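Inclusion membrane protein A (PDB 6E7E) probably promotes the homotypic fusion of chlamydial inclusions as a SNARE-like membrane protein, represented here by its soluble helical domain. Local coordinates at residues F23-S26 / V27-K30; D136-R139 / D140-Q144. The protein carries 2 engineered substitutions. All coordinates share one frame; numbering follows the deposited sequence.

Contact 1: residues F23-S26 / V27-K30; sequences FMLS and VLQK
Phe23 and Val27, one helical turn apart, meet through the far end of the aromatic ring: CE2 of Phe23 lies 3.5 Å from CG2 of Val27, with CZ nearly as close, and the methyl approaches the ring obliquely. Two torsions explain the meeting. The ring is carried toward the following turn because Phe23 CG stands anti to its own nitrogen (chi1 178°), while Val27 holds CG2 beside its backbone N, facing back along the helix. The carbonyl of Phe23, which the same Val27 methyl also approaches, accepts two hydrogen bonds. Val27 N donates to it at 3.1 Å, and Ser26 OG donates to the same Phe23 O at 2.7 Å, entering well off the C=O direction (127°) where the amide is straighter. Ser26 chi1 of 80° swings the hydroxyl back over the preceding turn to reach it. A water then joins the two halves, giving one hydrogen bond to Ser26 O and another to Gln29 OE1, each 2.9 Å long, while Gln29 NE2 is held by Tyr54 O. On the buried side Leu25 CD2 and Leu28 CD1 are 4.4 Å apart, a looser approach, and both leucines pack on helix 87-107. Successive i to i+4 amide bonds mark a regular alpha-helix; buried Leu25 and Leu28 against exposed Phe23, Val27 and Lys30 make it amphipathic, as in a helical bundle.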
ATOM      1  N   PHE A  23      -7.158  -2.620   3.180  1.00  8.98           N
ATOM      2  CA  PHE A  23      -8.094  -2.806   4.305  1.00  9.27           C
ATOM      3  C   PHE A  23      -7.301  -3.118   5.579  1.00  8.60           C
ATOM      4  O   PHE A  23      -7.547  -2.518   6.632  1.00  9.37           O
ATOM      5  CB  PHE A  23      -9.095  -3.922   4.018  1.00 10.02           C
ATOM      6  CG  PHE A  23      -9.975  -4.103   5.216  1.00  9.88           C
ATOM      7  CD1 PHE A  23     -10.974  -3.188   5.516  1.00 11.26           C
ATOM      8  CD2 PHE A  23      -9.679  -5.096   6.134  1.00  9.96           C
ATOM      9  CE1 PHE A  23     -11.677  -3.302   6.706  1.00 12.43           C
ATOM     10  CE2 PHE A  23     -10.405  -5.204   7.309  1.00 10.44           C
ATOM     11  CZ  PHE A  23     -11.416  -4.327   7.579  1.00 11.87           C
ATOM     12  N   MET A  24      -6.367  -4.048   5.512  1.00  8.78           N
ATOM     13  CA  MET A  24      -5.598  -4.420   6.715  1.00  8.79           C
ATOM     14  C   MET A  24      -4.797  -3.233   7.225  1.00  9.11           C
ATOM     15  O   MET A  24      -4.744  -3.025   8.460  1.00  9.51           O
ATOM     16  CB  MET A  24      -4.678  -5.599   6.431  1.00  8.86           C
ATOM     17  CG  MET A  24      -5.462  -6.872   6.260  1.00  9.44           C
ATOM     18  SD  MET A  24      -4.367  -8.317   6.091  1.00 11.39           S
ATOM     19  CE  MET A  24      -4.028  -8.289   4.350  1.00 12.68           C
ATOM     20  N   LEU A  25      -4.174  -2.456   6.351  1.00  9.21           N
ATOM     21  CA  LEU A  25      -3.459  -1.263   6.807  1.00 10.61           C
ATOM     22  C   LEU A  25      -4.428  -0.246   7.420  1.00 10.64           C
ATOM     23  O   LEU A  25      -4.003   0.459   8.350  1.00 12.21           O
ATOM     24  CB  LEU A  25      -2.668  -0.646   5.667  1.00 11.01           C
ATOM     25  CG  LEU A  25      -1.489  -1.472   5.179  1.00 12.42           C
ATOM     26  CD1 LEU A  25      -0.862  -0.818   3.976  1.00 12.40           C
ATOM     27  CD2 LEU A  25      -0.447  -1.641   6.258  1.00 12.93           C
ATOM     28  N   SER A  26      -5.666  -0.157   6.963  1.00 10.98           N
ATOM     29  CA  SER A  26      -6.632   0.770   7.588  1.00 12.22           C
ATOM     30  C   SER A  26      -6.913   0.333   9.029  1.00 11.10           C
ATOM     31  O   SER A  26      -7.048   1.174   9.928  1.00 12.75           O
ATOM     32  CB  SER A  26      -7.898   0.903   6.759  1.00 14.46           C
ATOM     33  OG  SER A  26      -8.840  -0.156   6.914  1.00 18.54           O
ATOM     34  N   VAL A  27      -6.987  -0.961   9.253  1.00 10.25           N
ATOM     35  CA  VAL A  27      -7.234  -1.488  10.617  1.00 10.57           C
ATOM     36  C   VAL A  27      -6.016  -1.155  11.471  1.00 10.15           C
ATOM     37  O   VAL A  27      -6.159  -0.678  12.622  1.00 10.58           O
ATOM     38  CB  VAL A  27      -7.506  -2.997  10.599  1.00 11.65           C
ATOM     39  CG1 VAL A  27      -7.589  -3.587  12.004  1.00 12.59           C
ATOM     40  CG2 VAL A  27      -8.765  -3.314   9.823  1.00 13.27           C
ATOM     41  N   LEU A  28      -4.830  -1.422  10.967  1.00 10.02           N
ATOM     42  CA  LEU A  28      -3.594  -1.166  11.733  1.00 10.23           C
ATOM     43  C   LEU A  28      -3.416   0.327  11.982  1.00 10.09           C
ATOM     44  O   LEU A  28      -2.990   0.710  13.064  1.00 10.06           O
ATOM     45  CB  LEU A  28      -2.399  -1.769  11.004  1.00 10.44           C
ATOM     46  CG  LEU A  28      -2.395  -3.293  10.993  1.00 11.68           C
ATOM     47  CD1 LEU A  28      -1.401  -3.823   9.988  1.00 17.05           C
ATOM     48  CD2 LEU A  28      -2.082  -3.826  12.363  1.00 17.59           C
ATOM     49  N   GLN A  29      -3.757   1.153  11.006  1.00 10.18           N
ATOM     50  CA  GLN A  29      -3.681   2.617  11.161  1.00 10.83           C
ATOM     51  C   GLN A  29      -4.506   3.028  12.380  1.00  9.90           C
ATOM     52  O   GLN A  29      -4.056   3.822  13.205  1.00 10.82           O
ATOM     53  CB  GLN A  29      -4.206   3.250   9.878  1.00 12.78           C
ATOM     54  CG  GLN A  29      -4.059   4.739   9.908  1.00 14.83           C
ATOM     55  CD  GLN A  29      -4.843   5.426   8.837  1.00 15.68           C
ATOM     56  OE1 GLN A  29      -5.871   4.947   8.362  1.00 21.80           O
ATOM     57  NE2 GLN A  29      -4.360   6.591   8.479  1.00 17.55           N
ATOM     58  N   LYS A  30      -5.737   2.552  12.448  1.00 10.22           N
ATOM     59  CA  LYS A  30      -6.635   2.914  13.557  1.00 10.99           C
ATOM     60  C   LYS A  30      -6.081   2.386  14.887  1.00  9.84           C
ATOM     61  O   LYS A  30      -6.159   3.076  15.911  1.00 10.63           O
ATOM     62  CB  LYS A  30      -8.035   2.362  13.294  1.00 13.19           C
ATOM     63  CG  LYS A  30      -9.111   2.809  14.264  1.00 18.10           C
ATOM     64  CD  LYS A  30     -10.496   2.564  13.736  1.00 21.40           C
ATOM     65  CE  LYS A  30     -10.869   1.110  13.866  1.00 25.10           C
ATOM     66  NZ  LYS A  30     -12.316   0.920  13.656  1.00 21.62           N
TER
HETATM   67  O   HOH W   1      -8.189   3.811   9.574  1.00 26.40           O

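Contact 2: residues D136-R139 / D140-Q144; sequences DSLR and DEIGQ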
ATOM      1  N   ASP A 136       9.947   2.304   9.065  1.00  9.05           N
ATOM      2  CA  ASP A 136      10.899   2.702   8.002  1.00  9.56           C
ATOM      3  C   ASP A 136      10.756   1.807   6.767  1.00  9.15           C
ATOM      4  O   ASP A 136      10.759   2.305   5.635  1.00 10.65           O
ATOM      5  CB  ASP A 136      12.324   2.650   8.523  1.00 10.41           C
ATOM      6  CG  ASP A 136      12.675   3.651   9.598  1.00 11.31           C
ATOM      7  OD1 ASP A 136      11.855   4.567   9.852  1.00 12.25           O
ATOM      8  OD2 ASP A 136      13.772   3.488  10.167  1.00 13.46           O
ATOM      9  N   SER A 137      10.581   0.511   6.972  1.00  9.14           N
ATOM     10  CA  SER A 137      10.434  -0.442   5.867  1.00 10.06           C
ATOM     11  C   SER A 137       9.141  -0.164   5.104  1.00  9.53           C
ATOM     12  O   SER A 137       9.143  -0.143   3.861  1.00 10.76           O
ATOM     13  CB  SER A 137      10.477  -1.826   6.407  1.00 12.52           C
ATOM     14  OG  SER A 137      10.407  -2.731   5.339  1.00 15.95           O
ATOM     15  N   LEU A 138       8.151   0.080   5.809  1.00  9.65           N
ATOM     16  CA  LEU A 138       6.824   0.313   5.231  1.00 10.63           C
ATOM     17  C   LEU A 138       6.801   1.606   4.432  1.00 10.13           C
ATOM     18  O   LEU A 138       6.220   1.641   3.351  1.00 12.09           O
ATOM     19  CB  LEU A 138       5.814   0.367   6.362  1.00 13.69           C
ATOM     20  CG  LEU A 138       4.383   0.672   5.957  1.00 17.39           C
ATOM     21  CD1 LEU A 138       3.891  -0.436   5.069  1.00 21.80           C
ATOM     22  CD2 LEU A 138       3.458   0.768   7.162  1.00 19.86           C
ATOM     23  N   ARG A 139       7.416   2.680   4.965  1.00 10.64           N
ATOM     24  CA  ARG A 139       7.548   3.947   4.225  1.00 11.50           C
ATOM     25  C   ARG A 139       8.271   3.673   2.912  1.00 11.69           C
ATOM     26  O   ARG A 139       7.856   4.210   1.870  1.00 14.20           O
ATOM     27  CB  ARG A 139       8.313   4.966   5.060  1.00 12.10           C
ATOM     28  CG  ARG A 139       7.460   5.665   6.095  1.00 13.47           C
ATOM     29  CD  ARG A 139       8.307   6.576   6.928  1.00 15.80           C
ATOM     30  NE  ARG A 139       7.494   7.470   7.731  1.00 19.20           N
ATOM     31  CZ  ARG A 139       7.942   8.116   8.788  1.00 18.80           C
ATOM     32  NH1 ARG A 139       9.192   7.959   9.181  1.00 19.29           N
ATOM     33  NH2 ARG A 139       7.136   8.906   9.470  1.00 23.82           N
ATOM     34  N   ASP A 140       9.354   2.924   2.943  1.00 11.42           N
ATOM     35  CA  ASP A 140      10.146   2.622   1.727  1.00 13.30           C
ATOM     36  C   ASP A 140       9.233   1.904   0.716  1.00 12.07           C
ATOM     37  O   ASP A 140       9.212   2.225  -0.462  1.00 15.14           O
ATOM     38  CB  ASP A 140      11.412   1.829   2.071  1.00 16.20           C
ATOM     39  CG  ASP A 140      12.540   2.656   2.676  1.00 22.50           C
ATOM     40  OD1 ASP A 140      12.442   3.901   2.650  1.00 27.08           O
ATOM     41  OD2 ASP A 140      13.503   2.045   3.191  1.00 30.07           O
ATOM     42  N   GLU A 141       8.530   0.875   1.172  1.00 10.79           N
ATOM     43  CA  GLU A 141       7.702   0.076   0.238  1.00 11.50           C
ATOM     44  C   GLU A 141       6.581   0.946  -0.339  1.00 11.59           C
ATOM     45  O   GLU A 141       6.249   0.816  -1.542  1.00 13.50           O
ATOM     46  CB  GLU A 141       7.127  -1.117   0.979  1.00 12.68           C
ATOM     47  CG  GLU A 141       8.137  -2.177   1.355  1.00 15.36           C
ATOM     48  CD  GLU A 141       8.808  -2.898   0.199  1.00 19.61           C
ATOM     49  OE1 GLU A 141       8.288  -2.877  -0.911  1.00 21.90           O
ATOM     50  OE2 GLU A 141       9.848  -3.493   0.452  1.00 30.23           O
ATOM     51  N   ILE A 142       5.919   1.734   0.485  1.00 12.00           N
ATOM     52  CA  ILE A 142       4.784   2.572   0.021  1.00 13.70           C
ATOM     53  C   ILE A 142       5.317   3.589  -0.993  1.00 14.49           C
ATOM     54  O   ILE A 142       4.627   3.834  -2.014  1.00 16.28           O
ATOM     55  CB  ILE A 142       4.027   3.209   1.197  1.00 15.21           C
ATOM     56  CG1 ILE A 142       3.345   2.139   2.051  1.00 16.06           C
ATOM     57  CG2 ILE A 142       3.014   4.222   0.702  1.00 19.58           C
ATOM     58  CD1 ILE A 142       2.794   2.683   3.353  1.00 18.09           C
ATOM     59  N   GLY A 143       6.503   4.148  -0.772  1.00 15.09           N
ATOM     60  CA  GLY A 143       7.070   5.120  -1.720  1.00 16.70           C
ATOM     61  C   GLY A 143       7.283   4.480  -3.073  1.00 16.69           C
ATOM     62  O   GLY A 143       6.976   5.107  -4.113  1.00 17.72           O
ATOM     63  N   GLN A 144       7.867   3.281  -3.075  1.00 14.73           N
ATOM     64  CA  GLN A 144       8.161   2.548  -4.334  1.00 16.89           C
ATOM     65  C   GLN A 144       6.847   2.253  -5.078  1.00 15.14           C
ATOM     66  O   GLN A 144       6.738   2.512  -6.287  1.00 17.46           O
ATOM     67  CB  GLN A 144       8.980   1.293  -4.031  1.00 18.59           C
ATOM     68  CG  GLN A 144       9.182   0.325  -5.185  1.00 25.13           C
ATOM     69  CD  GLN A 144      10.510  -0.391  -5.102  1.00 31.35           C
ATOM     70  OE1 GLN A 144      10.581  -1.621  -5.079  1.00 37.07           O
ATOM     71  NE2 GLN A 144      11.584   0.380  -5.047  1.00 38.95           N
TER
HETATM   72  O   HOH W   2      12.482   4.460   5.257  1.00 24.05           O
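Leu138 and Ile142 form the tight side of this stretch of helix. The CD1 methyl of Ile142 sits 3.7 Å from Leu138 CG and equally close to Leu138 CD1, so one methyl touches the branch point and one arm of the leucine, the two side chains crossing at a slant. Leucine chi1 of 177° places CG anti to the backbone N and sends its branches toward the next turn. Ile142 runs CG1 the other way, back over the preceding turn, where CG1 comes within 3.2 Å of Leu138 O; the same carbonyl accepts Ile142 N at 2.9 Å. Main chain and side chain of Ile142 therefore crowd a single oxygen, and both residues are buried.

The opposite character appears at Asp136 and Asp140, both exposed. Here no side chain packs against another: a water bridges them, donating to Asp136 O at 2.8 Å and to Asp140 OD1 at 2.7 Å. Asp140 N also donates to Asp136 O, so this carbonyl serves an amide and a water together. Asp140 OD1 lies 3.8 Å from Asp136 O, and the water, donating to both oxygens, would probably offset their repulsion. Arg139 extends its chain from CG to NE away from the following turn; its NH2 makes a long, weak ion pair with Asp52, and its side chain also touches Cys56.

Between these extremes, Ser137 OG is hydrogen-bonded to Glu103, and Glu141 makes a weak bond to Ser99, both partners belonging to helix 87-107. Leu138 is covered by Cys56 and Leu57 of helix 44-57 and by Leu100 of helix 87-107, whereas Ile142 meets Leu57, Phe60 and Asn63. The stretch thus belongs to helix 125-165, its apolar flank set against these two helices and the loop after helix 44-57.

In the fold
Contact 1 comes first along the chain, on helix 4-38, and contact 2 follows much later on helix 125-165. Their centres are 16 Å apart and their nearest atoms about 5 Å, so they do not touch directly. The same neighbours nevertheless join them: Leu57 of helix 44-57 and Phe60 meet Leu25 of contact 1 and Ile142 of contact 2, while helix 87-107 supplies Ile104 to contact 1 and Leu100 to contact 2. Two short helical stretches on the first and last long helices thus share an apolar interior, which shows that helices 4-38 and 125-165 pack around the same interior of one helical bundle, the soluble part of this SNARE-like protein.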